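Steely1 (PDB 2H84) makes acylpyrones in vitro as a probable polyketide synthase, its type III domain, the part in this chain, probably extending and cyclizing the polyketide chain. Local coordinates at residues 264-277 against 355-369. Residues are numbered along the deposited sequence; the frame is centred on the assembly and turned at random.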
ATOM      1  N   VAL A 264      14.736 -11.670  19.263  1.00 20.31           N
ATOM      2  CA  VAL A 264      13.606 -12.358  18.662  1.00 18.55           C
ATOM      3  C   VAL A 264      14.010 -12.665  17.225  1.00 18.95           C
ATOM      4  O   VAL A 264      13.559 -13.645  16.643  1.00 19.89           O
ATOM      5  CB  VAL A 264      12.319 -11.491  18.625  1.00 18.30           C
ATOM      6  CG1 VAL A 264      11.161 -12.271  17.999  1.00 16.44           C
ATOM      7  CG2 VAL A 264      11.944 -11.047  20.009  1.00 18.52           C
ATOM      8  N   ILE A 265      14.832 -11.809  16.626  1.00 19.30           N
ATOM      9  CA  ILE A 265      15.275 -12.060  15.253  1.00 19.46           C
ATOM     10  C   ILE A 265      16.310 -13.179  15.267  1.00 22.15           C
ATOM     11  O   ILE A 265      16.181 -14.170  14.549  1.00 24.46           O
ATOM     12  CB  ILE A 265      15.899 -10.816  14.613  1.00 17.21           C
ATOM     13  CG1 ILE A 265      14.789  -9.929  14.057  1.00 15.77           C
ATOM     14  CG2 ILE A 265      16.828 -11.216  13.466  1.00 14.08           C
ATOM     15  CD1 ILE A 265      15.161  -8.540  13.807  1.00 15.39           C
ATOM     16  N   GLY A 266      17.337 -13.028  16.101  1.00 23.06           N
ATOM     17  CA  GLY A 266      18.374 -14.040  16.177  1.00 23.07           C
ATOM     18  C   GLY A 266      17.828 -15.426  16.428  1.00 23.30           C
ATOM     19  O   GLY A 266      18.301 -16.416  15.862  1.00 24.32           O
ATOM     20  N   SER A 267      16.821 -15.520  17.284  1.00 22.27           N
ATOM     21  CA  SER A 267      16.291 -16.837  17.591  1.00 22.48           C
ATOM     22  C   SER A 267      15.370 -17.449  16.529  1.00 22.49           C
ATOM     23  O   SER A 267      15.154 -18.663  16.526  1.00 24.42           O
ATOM     24  CB  SER A 267      15.582 -16.823  18.950  1.00 23.58           C
ATOM     25  OG  SER A 267      14.433 -15.993  18.977  1.00 23.92           O
ATOM     26  N   GLY A 268      14.846 -16.632  15.617  1.00 21.08           N
ATOM     27  CA  GLY A 268      13.966 -17.177  14.592  1.00 19.16           C
ATOM     28  C   GLY A 268      14.559 -17.178  13.195  1.00 17.42           C
ATOM     29  O   GLY A 268      14.003 -17.767  12.278  1.00 17.50           O
ATOM     30  N   ILE A 269      15.710 -16.535  13.045  1.00 14.56           N
ATOM     31  CA  ILE A 269      16.355 -16.419  11.755  1.00 12.79           C
ATOM     32  C   ILE A 269      16.762 -17.740  11.092  1.00 12.98           C
ATOM     33  O   ILE A 269      16.505 -17.944   9.906  1.00 10.69           O
ATOM     34  CB  ILE A 269      17.577 -15.465  11.858  1.00 11.68           C
ATOM     35  CG1 ILE A 269      17.819 -14.748  10.527  1.00  9.67           C
ATOM     36  CG2 ILE A 269      18.862 -16.238  12.184  1.00 11.90           C
ATOM     37  CD1 ILE A 269      16.554 -14.492   9.707  1.00  8.78           C
ATOM     38  N   GLU A 270      17.378 -18.647  11.846  1.00 14.40           N
ATOM     39  CA  GLU A 270      17.831 -19.910  11.273  1.00 15.45           C
ATOM     40  C   GLU A 270      16.721 -20.750  10.680  1.00 14.34           C
ATOM     41  O   GLU A 270      16.808 -21.172   9.539  1.00 15.19           O
ATOM     42  CB  GLU A 270      18.573 -20.747  12.307  1.00 19.14           C
ATOM     43  CG  GLU A 270      19.208 -21.999  11.705  1.00 22.11           C
ATOM     44  CD  GLU A 270      19.862 -22.867  12.752  1.00 25.23           C
ATOM     45  OE1 GLU A 270      21.033 -23.276  12.550  1.00 26.89           O
ATOM     46  OE2 GLU A 270      19.196 -23.137  13.779  1.00 23.82           O
ATOM     47  N   ALA A 271      15.685 -21.011  11.461  1.00 13.97           N
ATOM     48  CA  ALA A 271      14.572 -21.807  10.974  1.00 13.54           C
ATOM     49  C   ALA A 271      14.010 -21.186   9.708  1.00 14.44           C
ATOM     50  O   ALA A 271      13.614 -21.895   8.780  1.00 15.28           O
ATOM     51  CB  ALA A 271      13.498 -21.887  12.021  1.00 13.50           C
ATOM     52  N   PHE A 272      13.971 -19.856   9.684  1.00 14.20           N
ATOM     53  CA  PHE A 272      13.469 -19.112   8.537  1.00 14.18           C
ATOM     54  C   PHE A 272      14.375 -19.298   7.318  1.00 15.37           C
ATOM     55  O   PHE A 272      13.891 -19.636   6.236  1.00 14.49           O
ATOM     56  CB  PHE A 272      13.349 -17.626   8.886  1.00 12.87           C
ATOM     57  CG  PHE A 272      12.783 -16.792   7.775  1.00 10.93           C
ATOM     58  CD1 PHE A 272      13.602 -15.956   7.033  1.00  9.72           C
ATOM     59  CD2 PHE A 272      11.420 -16.825   7.489  1.00 10.29           C
ATOM     60  CE1 PHE A 272      13.078 -15.180   6.009  1.00 10.13           C
ATOM     61  CE2 PHE A 272      10.887 -16.054   6.466  1.00  8.49           C
ATOM     62  CZ  PHE A 272      11.714 -15.223   5.732  1.00  9.64           C
ATOM     63  N   VAL A 273      15.681 -19.087   7.496  1.00 16.65           N
ATOM     64  CA  VAL A 273      16.639 -19.248   6.406  1.00 18.38           C
ATOM     65  C   VAL A 273      16.603 -20.675   5.889  1.00 19.73           C
ATOM     66  O   VAL A 273      16.973 -20.936   4.745  1.00 21.13           O
ATOM     67  CB  VAL A 273      18.077 -18.959   6.850  1.00 19.03           C
ATOM     68  CG1 VAL A 273      18.995 -19.047   5.650  1.00 17.78           C
ATOM     69  CG2 VAL A 273      18.169 -17.585   7.500  1.00 19.65           C
ATOM     70  N   ASP A 274      16.164 -21.598   6.741  1.00 20.15           N
ATOM     71  CA  ASP A 274      16.056 -22.997   6.357  1.00 20.79           C
ATOM     72  C   ASP A 274      14.870 -23.188   5.431  1.00 20.52           C
ATOM     73  O   ASP A 274      14.961 -23.915   4.447  1.00 19.65           O
ATOM     74  CB  ASP A 274      15.897 -23.902   7.583  1.00 22.27           C
ATOM     75  CG  ASP A 274      17.225 -24.257   8.218  1.00 23.82           C
ATOM     76  OD1 ASP A 274      18.274 -23.963   7.609  1.00 25.62           O
ATOM     77  OD2 ASP A 274      17.226 -24.840   9.317  1.00 23.63           O
ATOM     78  N   THR A 275      13.758 -22.530   5.737  1.00 20.75           N
ATOM     79  CA  THR A 275      12.583 -22.654   4.894  1.00 21.27           C
ATOM     80  C   THR A 275      12.868 -22.077   3.516  1.00 20.92           C
ATOM     81  O   THR A 275      12.372 -22.590   2.520  1.00 21.46           O
ATOM     82  CB  THR A 275      11.379 -21.936   5.502  1.00 22.01           C
ATOM     83  OG1 THR A 275      11.072 -22.519   6.773  1.00 25.18           O
ATOM     84  CG2 THR A 275      10.173 -22.057   4.591  1.00 21.18           C
ATOM     85  N   LEU A 276      13.668 -21.015   3.462  1.00 20.74           N
ATOM     86  CA  LEU A 276      14.033 -20.381   2.195  1.00 21.63           C
ATOM     87  C   LEU A 276      14.951 -21.285   1.368  1.00 24.70           C
ATOM     88  O   LEU A 276      14.777 -21.422   0.149  1.00 24.31           O
ATOM     89  CB  LEU A 276      14.745 -19.049   2.443  1.00 18.94           C
ATOM     90  CG  LEU A 276      15.256 -18.335   1.184  1.00 17.87           C
ATOM     91  CD1 LEU A 276      14.083 -17.925   0.324  1.00 19.67           C
ATOM     92  CD2 LEU A 276      16.069 -17.110   1.562  1.00 16.73           C
ATOM     93  N   LEU A 277      15.929 -21.898   2.037  1.00 28.23           N
ATOM     94  CA  LEU A 277      16.880 -22.789   1.368  1.00 31.43           C
ATOM     95  C   LEU A 277      16.252 -24.024   0.730  1.00 32.09           C
ATOM     96  O   LEU A 277      16.705 -24.476  -0.321  1.00 31.53           O
ATOM     97  CB  LEU A 277      17.978 -23.244   2.331  1.00 33.82           C
ATOM     98  CG  LEU A 277      19.185 -22.321   2.491  1.00 35.93           C
ATOM     99  CD1 LEU A 277      20.333 -23.071   2.823  1.00 38.37           C
ATOM    100  CD2 LEU A 277      19.583 -21.751   1.273  1.00 36.83           C
ATOM    101  N   ILE A 355      21.652 -14.515  -0.110  1.00 17.74           N
ATOM    102  CA  ILE A 355      20.467 -14.629   0.724  1.00 16.29           C
ATOM    103  C   ILE A 355      20.152 -13.212   1.198  1.00 14.15           C
ATOM    104  O   ILE A 355      21.031 -12.517   1.729  1.00 13.18           O
ATOM    105  CB  ILE A 355      20.703 -15.544   1.955  1.00 16.91           C
ATOM    106  CG1 ILE A 355      20.989 -16.981   1.490  1.00 17.64           C
ATOM    107  CG2 ILE A 355      19.471 -15.507   2.881  1.00 16.61           C
ATOM    108  CD1 ILE A 355      21.267 -17.966   2.621  1.00 14.65           C
ATOM    109  N   SER A 356      18.920 -12.766   0.965  1.00 11.91           N
ATOM    110  CA  SER A 356      18.527 -11.442   1.415  1.00 10.70           C
ATOM    111  C   SER A 356      17.467 -11.550   2.499  1.00 11.32           C
ATOM    112  O   SER A 356      16.490 -12.293   2.381  1.00 11.27           O
ATOM    113  CB  SER A 356      18.001 -10.594   0.269  1.00  8.66           C
ATOM    114  OG  SER A 356      17.868  -9.257   0.704  1.00  5.91           O
ATOM    115  N   LEU A 357      17.671 -10.797   3.567  1.00 12.56           N
ATOM    116  CA  LEU A 357      16.746 -10.833   4.683  1.00 13.97           C
ATOM    117  C   LEU A 357      16.268  -9.426   5.038  1.00 14.42           C
ATOM    118  O   LEU A 357      16.960  -8.435   4.792  1.00 14.28           O
ATOM    119  CB  LEU A 357      17.427 -11.489   5.884  1.00 13.23           C
ATOM    120  CG  LEU A 357      17.867 -12.938   5.657  1.00 14.76           C
ATOM    121  CD1 LEU A 357      18.690 -13.413   6.849  1.00 16.71           C
ATOM    122  CD2 LEU A 357      16.647 -13.831   5.468  1.00 13.97           C
ATOM    123  N   ALA A 358      15.068  -9.353   5.597  1.00 13.52           N
ATOM    124  CA  ALA A 358      14.488  -8.098   6.012  1.00 12.68           C
ATOM    125  C   ALA A 358      13.421  -8.440   7.032  1.00 13.25           C
ATOM    126  O   ALA A 358      12.799  -9.495   6.964  1.00 12.70           O
ATOM    127  CB  ALA A 358      13.889  -7.356   4.830  1.00 11.61           C
ATOM    128  N   PHE A 359      13.199  -7.531   7.973  1.00 14.36           N
ATOM    129  CA  PHE A 359      12.211  -7.762   9.024  1.00 16.38           C
ATOM    130  C   PHE A 359      11.568  -6.449   9.342  1.00 16.02           C
ATOM    131  O   PHE A 359      12.188  -5.384   9.211  1.00 15.07           O
ATOM    132  CB  PHE A 359      12.892  -8.304  10.284  1.00 18.51           C
ATOM    133  CG  PHE A 359      14.376  -8.468  10.140  1.00 20.48           C
ATOM    134  CD1 PHE A 359      14.908  -9.674   9.633  1.00 20.94           C
ATOM    135  CD2 PHE A 359      15.226  -7.351  10.279  1.00 22.31           C
ATOM    136  CE1 PHE A 359      16.269  -9.793   9.370  1.00 22.66           C
ATOM    137  CE2 PHE A 359      16.580  -7.451  10.017  1.00 23.44           C
ATOM    138  CZ  PHE A 359      17.109  -8.657   9.520  1.00 25.41           C
ATOM    139  N   GLY A 360      10.327  -6.524   9.815  1.00 15.39           N
ATOM    140  CA  GLY A 360       9.610  -5.312  10.174  1.00 15.15           C
ATOM    141  C   GLY A 360       8.392  -5.553  11.016  1.00 15.41           C
ATOM    142  O   GLY A 360       8.216  -6.616  11.588  1.00 15.73           O
ATOM    143  N   PRO A 361       7.558  -4.516  11.146  1.00 15.63           N
ATOM    144  CA  PRO A 361       6.322  -4.600  11.932  1.00 15.27           C
ATOM    145  C   PRO A 361       5.493  -5.909  11.749  1.00 15.11           C
ATOM    146  O   PRO A 361       5.368  -6.352  10.575  1.00 17.80           O
ATOM    147  CB  PRO A 361       5.593  -3.369  11.471  1.00 15.15           C
ATOM    148  CG  PRO A 361       6.786  -2.344  11.640  1.00 16.69           C
ATOM    149  CD  PRO A 361       8.003  -3.093  11.052  1.00 15.98           C
ATOM    150  N   GLY A 362       4.950  -6.434  12.826  1.00 14.37           N
ATOM    151  CA  GLY A 362       4.264  -7.559  12.738  1.00 11.70           C
ATOM    152  C   GLY A 362       4.453  -8.427  13.985  1.00 10.31           C
ATOM    153  O   GLY A 362       3.345  -8.623  14.644  1.00 11.46           O
ATOM    154  N   LEU A 363       5.571  -9.056  14.312  1.00  9.33           N
ATOM    155  CA  LEU A 363       6.652  -8.985  13.491  1.00 10.49           C
ATOM    156  C   LEU A 363       6.624  -9.823  12.213  1.00 10.50           C
ATOM    157  O   LEU A 363       5.842 -10.806  12.047  1.00 13.15           O
ATOM    158  CB  LEU A 363       7.828  -9.376  14.343  1.00 11.10           C
ATOM    159  CG  LEU A 363       8.065  -8.466  15.543  1.00 11.41           C
ATOM    160  CD1 LEU A 363       8.822  -9.098  16.715  1.00  9.70           C
ATOM    161  CD2 LEU A 363       8.847  -7.303  14.987  1.00 10.61           C
ATOM    162  N   ALA A 364       7.559  -9.598  11.297  1.00  9.44           N
ATOM    163  CA  ALA A 364       7.635 -10.382  10.043  1.00  9.09           C
ATOM    164  C   ALA A 364       8.979 -10.436   9.393  1.00  9.07           C
ATOM    165  O   ALA A 364       9.719  -9.490   9.452  1.00  5.93           O
ATOM    166  CB  ALA A 364       6.524  -9.877   9.081  1.00  9.31           C
ATOM    167  N   PHE A 365       9.272 -11.569   8.772  1.00 10.79           N
ATOM    168  CA  PHE A 365      10.554 -11.701   8.098  1.00 13.24           C
ATOM    169  C   PHE A 365      10.264 -11.752   6.626  1.00 14.82           C
ATOM    170  O   PHE A 365       9.224 -12.260   6.213  1.00 16.43           O
ATOM    171  CB  PHE A 365      11.290 -12.995   8.488  1.00 14.39           C
ATOM    172  CG  PHE A 365      11.707 -13.066   9.939  1.00 16.70           C
ATOM    173  CD1 PHE A 365      12.290 -14.232  10.439  1.00 16.36           C
ATOM    174  CD2 PHE A 365      11.526 -11.983  10.804  1.00 17.40           C
ATOM    175  CE1 PHE A 365      12.692 -14.327  11.776  1.00 17.38           C
ATOM    176  CE2 PHE A 365      11.922 -12.065  12.148  1.00 17.66           C
ATOM    177  CZ  PHE A 365      12.506 -13.243  12.635  1.00 17.86           C
ATOM    178  N   GLU A 366      11.169 -11.182   5.842  1.00 15.61           N
ATOM    179  CA  GLU A 366      11.075 -11.220   4.393  1.00 16.86           C
ATOM    180  C   GLU A 366      12.405 -11.824   3.986  1.00 17.85           C
ATOM    181  O   GLU A 366      13.429 -11.497   4.568  1.00 17.86           O
ATOM    182  CB  GLU A 366      10.937  -9.812   3.797  1.00 17.77           C
ATOM    183  CG  GLU A 366       9.563  -9.174   3.892  1.00 19.31           C
ATOM    184  CD  GLU A 366       8.525  -9.813   2.972  1.00 20.93           C
ATOM    185  OE1 GLU A 366       8.902 -10.477   1.977  1.00 21.29           O
ATOM    186  OE2 GLU A 366       7.317  -9.643   3.247  1.00 22.16           O
ATOM    187  N   GLY A 367      12.396 -12.720   3.012  1.00 19.38           N
ATOM    188  CA  GLY A 367      13.642 -13.310   2.578  1.00 20.59           C
ATOM    189  C   GLY A 367      13.610 -13.510   1.078  1.00 21.14           C
ATOM    190  O   GLY A 367      12.547 -13.474   0.450  1.00 21.88           O
ATOM    191  N   CYS A 368      14.779 -13.716   0.499  1.00 21.89           N
ATOM    192  CA  CYS A 368      14.868 -13.918  -0.925  1.00 23.28           C
ATOM    193  C   CYS A 368      16.197 -14.586  -1.264  1.00 23.72           C
ATOM    194  O   CYS A 368      17.231 -14.251  -0.688  1.00 24.31           O
ATOM    195  CB  CYS A 368      14.750 -12.579  -1.634  1.00 22.91           C
ATOM    196  SG  CYS A 368      14.471 -12.735  -3.376  1.00 23.34           S
ATOM    197  N   PHE A 369      16.157 -15.536  -2.192  1.00 23.21           N
ATOM    198  CA  PHE A 369      17.345 -16.261  -2.594  1.00 23.15           C
ATOM    199  C   PHE A 369      17.661 -15.864  -4.009  1.00 22.53           C
ATOM    200  O   PHE A 369      16.897 -16.154  -4.934  1.00 21.99           O
ATOM    201  CB  PHE A 369      17.093 -17.765  -2.473  1.00 23.05           C
ATOM    202  CG  PHE A 369      18.316 -18.611  -2.686  1.00 23.37           C
ATOM    203  CD1 PHE A 369      18.656 -19.037  -3.958  1.00 22.13           C
ATOM    204  CD2 PHE A 369      19.136 -18.972  -1.615  1.00 24.58           C
ATOM    205  CE1 PHE A 369      19.795 -19.802  -4.172  1.00 23.05           C
ATOM    206  CE2 PHE A 369      20.294 -19.744  -1.818  1.00 23.57           C
ATOM    207  CZ  PHE A 369      20.620 -20.157  -3.101  1.00 23.15           C
TER
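Phe272 and Phe365 form a T-shaped pair, centroids 5.4 Å apart and planes at 87°, the edge of Phe365 turned to the face of Phe272. CB of Phe365 also sits over the centre of the Phe272 ring, a CH-pi contact 3.6 Å from the centroid. The Phe365 edge also meets the helix backbone, CE1 against Gly268 C. Phe272 reaches the sheet with CG anti to its backbone N (chi1 -178°), and its edge meets Leu357 CD2 and Gly367 N, the latter 3.8 Å from Phe272 CZ. With an alanine in place of Phe272, the Phe365 edge would probably lose the face it leans on and a gap would open above Gly367. A second CH-pi contact puts Ile265 CD1 over the Phe359 ring, 4.0 Å from its centroid. These contacts belong to the thiolase fold of chalcone synthase-like enzymes: helix 261-280 packs on the hairpin of strands 353-360 and 364-372 in the C-terminal half, while helix 159-171 lies against the other side. The axis of 264-277 runs at 39° to that of strand 364-369. No hydrogen bond joins the segments; the remaining contacts are apolar packing. Ile269 CD1 meets Leu357 CD1 at 3.7 Å, the Val273 and Ile355 side chains cross at about a right angle, CG1 against CD1, and Leu276 CD2 lies 3.8 Å from Cys368 N. Leu277 CD2 touches Phe369 CE2. The Phe359 side chain stands about 7 Å from that of the predicted catalytic Cys157.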